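Local structure of magnesium and cobalt efflux protein (Bordetella parapertussis, 3JTF) at residues D21-L26 against V43-R48. The protein probably takes part in magnesium and cobalt ion transport, and its paired CBS domains, the part described here, bind AMP. Residues are numbered along the deposited sequence; the frame is centred on the assembly and turned at random.
Sequences DISQPL and VYEDDR
Tyr44 lays one face of its ring over Asp21, whose CA sits 4.0 Å from the ring centroid and 14° off the ring normal, a CH-pi contact; Arg48 CA lies over the opposite face, toward the rim. With chi1 at 73°, Tyr44 CG lies between its own backbone N and carbonyl carbon, and the hydroxyl ends beside Asp21, 3.5 Å from OH to CB. Asp21 and Tyr44 form a parallel beta bridge with both side chains on the same face of the sheet. Beyond it, Ile22 N donates an almost straight bond to Tyr44 O (3.0 Å), where strand 20-21 gives way to a type I turn, Asp21 to Gln24, leading into helix 26-35. Asp21 CG is anti to its backbone N (chi1 173°), and OD1 takes the N-H of Ser23 at 2.8 Å from above the carboxylate plane, an Asx turn. On the other side of the bridge Ile22 packs its CB against Val43 CG1 (3.8 Å), while its CG2 methyl rests against the extended Glu45 chain, 3.5 Å from CB, CG and CD alike. Glu45 OE1 forms a salt bridge with Arg72. One water joins Asp21 OD1, Ser23 OG and Asp46 N, and another, donating to Glu45 OE2 at 2.6 Å, links it to Ser23 OG. One direct hydrogen bond thus joins the segments at the edge of the first CBS domain's sheet, next to the backbone bond of Tyr44 with Leu20; Ser23 OG, between two waters, relays the Asp21 and Glu45 carboxylates, whose like charges are probably eased by the waters and, on Glu45, by Arg72.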
loop_
_atom_site.group_PDB
_atom_site.type_symbol
_atom_site.label_atom_id
_atom_site.label_comp_id
_atom_site.label_asym_id
_atom_site.label_seq_id
_atom_site.Cartn_x
_atom_site.Cartn_y
_atom_site.Cartn_z
ATOM N N ASP B 21 -10.977 -9.177 13.291
ATOM C CA ASP B 21 -11.363 -10.380 14.005
ATOM C C ASP B 21 -11.904 -11.362 12.962
ATOM O O ASP B 21 -12.955 -11.101 12.350
ATOM C CB ASP B 21 -12.444 -10.023 14.996
ATOM C CG ASP B 21 -13.053 -11.219 15.702
ATOM O OD1 ASP B 21 -12.775 -12.389 15.407
ATOM O OD2 ASP B 21 -13.870 -10.926 16.577
ATOM N N ILE B 22 -11.238 -12.497 12.836
ATOM C CA ILE B 22 -11.550 -13.476 11.811
ATOM C C ILE B 22 -13.001 -14.020 11.978
ATOM O O ILE B 22 -13.560 -14.514 11.023
ATOM C CB ILE B 22 -10.535 -14.643 11.789
ATOM C CG1 ILE B 22 -10.660 -15.533 10.527
ATOM C CG2 ILE B 22 -10.721 -15.563 13.020
ATOM C CD1 ILE B 22 -10.418 -14.844 9.260
ATOM N N SER B 23 -13.603 -13.908 13.164
ATOM C CA SER B 23 -14.944 -14.448 13.404
ATOM C C SER B 23 -16.070 -13.540 12.914
ATOM O O SER B 23 -17.221 -13.951 12.918
ATOM C CB SER B 23 -15.165 -14.701 14.897
ATOM O OG SER B 23 -14.156 -15.589 15.409
ATOM N N GLN B 24 -15.743 -12.304 12.538
ATOM C CA GLN B 24 -16.747 -11.368 12.053
ATOM C C GLN B 24 -17.293 -11.797 10.686
ATOM O O GLN B 24 -16.543 -12.305 9.861
ATOM C CB GLN B 24 -16.191 -9.946 12.033
ATOM C CG GLN B 24 -16.016 -9.392 13.460
ATOM C CD GLN B 24 -17.369 -9.251 14.196
ATOM O OE1 GLN B 24 -18.223 -8.485 13.766
ATOM N NE2 GLN B 24 -17.575 -10.039 15.266
ATOM N N PRO B 25 -18.614 -11.642 10.458
ATOM C CA PRO B 25 -19.103 -11.916 9.101
ATOM C C PRO B 25 -18.492 -11.019 8.015
ATOM O O PRO B 25 -18.205 -9.841 8.248
ATOM C CB PRO B 25 -20.608 -11.636 9.185
ATOM C CG PRO B 25 -20.951 -11.635 10.621
ATOM C CD PRO B 25 -19.694 -11.232 11.371
ATOM N N LEU B 26 -18.357 -11.564 6.813
ATOM C CA LEU B 26 -17.815 -10.803 5.690
ATOM C C LEU B 26 -18.320 -9.362 5.544
ATOM O O LEU B 26 -17.505 -8.460 5.392
ATOM C CB LEU B 26 -17.960 -11.582 4.370
ATOM C CG LEU B 26 -17.361 -10.939 3.113
ATOM C CD1 LEU B 26 -15.866 -10.552 3.313
ATOM C CD2 LEU B 26 -17.545 -11.900 1.907
ATOM N N VAL B 43 -4.674 -9.984 11.718
ATOM C CA VAL B 43 -5.897 -10.713 11.978
ATOM C C VAL B 43 -5.777 -11.502 13.250
ATOM O O VAL B 43 -4.731 -12.127 13.508
ATOM C CB VAL B 43 -6.221 -11.652 10.787
ATOM C CG1 VAL B 43 -7.493 -12.477 11.081
ATOM C CG2 VAL B 43 -6.397 -10.804 9.492
ATOM N N TYR B 44 -6.803 -11.419 14.101
ATOM C CA TYR B 44 -6.812 -12.213 15.314
ATOM C C TYR B 44 -8.021 -13.125 15.420
ATOM O O TYR B 44 -8.965 -13.020 14.676
ATOM C CB TYR B 44 -6.700 -11.330 16.563
ATOM C CG TYR B 44 -7.945 -10.544 16.889
ATOM C CD1 TYR B 44 -8.930 -11.076 17.709
ATOM C CD2 TYR B 44 -8.130 -9.258 16.372
ATOM C CE1 TYR B 44 -10.092 -10.335 18.030
ATOM C CE2 TYR B 44 -9.252 -8.501 16.696
ATOM C CZ TYR B 44 -10.227 -9.034 17.516
ATOM O OH TYR B 44 -11.354 -8.283 17.816
ATOM N N GLU B 45 -7.958 -14.018 16.394
ATOM C CA GLU B 45 -9.080 -14.885 16.727
ATOM C C GLU B 45 -9.147 -15.044 18.216
ATOM O O GLU B 45 -8.126 -15.315 18.880
ATOM C CB GLU B 45 -8.974 -16.237 16.006
ATOM C CG GLU B 45 -10.265 -17.106 16.092
ATOM C CD GLU B 45 -10.224 -18.274 15.110
ATOM O OE1 GLU B 45 -9.146 -18.496 14.508
ATOM O OE2 GLU B 45 -11.253 -18.959 14.930
ATOM N N ASP B 46 -10.356 -14.829 18.746
ATOM C CA ASP B 46 -10.681 -14.985 20.159
ATOM C C ASP B 46 -10.077 -13.962 21.133
ATOM O O ASP B 46 -10.735 -13.623 22.132
ATOM C CB ASP B 46 -10.396 -16.415 20.650
ATOM C CG ASP B 46 -11.291 -17.458 19.972
ATOM O OD1 ASP B 46 -12.537 -17.368 20.080
ATOM O OD2 ASP B 46 -10.753 -18.396 19.340
ATOM N N ASP B 47 -8.852 -13.515 20.923
ATOM C CA ASP B 47 -8.214 -12.482 21.772
ATOM C C ASP B 47 -7.371 -11.643 20.806
ATOM O O ASP B 47 -6.773 -12.200 19.878
ATOM C CB ASP B 47 -7.282 -13.102 22.813
ATOM C CG ASP B 47 -6.552 -12.051 23.689
ATOM O OD1 ASP B 47 -7.078 -11.619 24.761
ATOM O OD2 ASP B 47 -5.413 -11.694 23.379
ATOM N N ARG B 48 -7.329 -10.330 21.011
ATOM C CA ARG B 48 -6.623 -9.437 20.096
ATOM C C ARG B 48 -5.123 -9.679 19.998
ATOM O O ARG B 48 -4.519 -9.331 19.003
ATOM C CB ARG B 48 -6.894 -7.965 20.452
ATOM C CG ARG B 48 -6.487 -7.551 21.828
ATOM C CD ARG B 48 -6.340 -5.988 21.890
ATOM N NE ARG B 48 -5.243 -5.608 20.993
ATOM C CZ ARG B 48 -5.092 -4.434 20.376
ATOM N NH1 ARG B 48 -5.967 -3.444 20.527
ATOM N NH2 ARG B 48 -4.037 -4.264 19.588
HETATM O O HOH W 1 -12.676 -14.121 17.408
HETATM O O HOH W 2 -14.688 -8.389 17.122
HETATM O O HOH W 3 -13.601 -17.959 14.701
#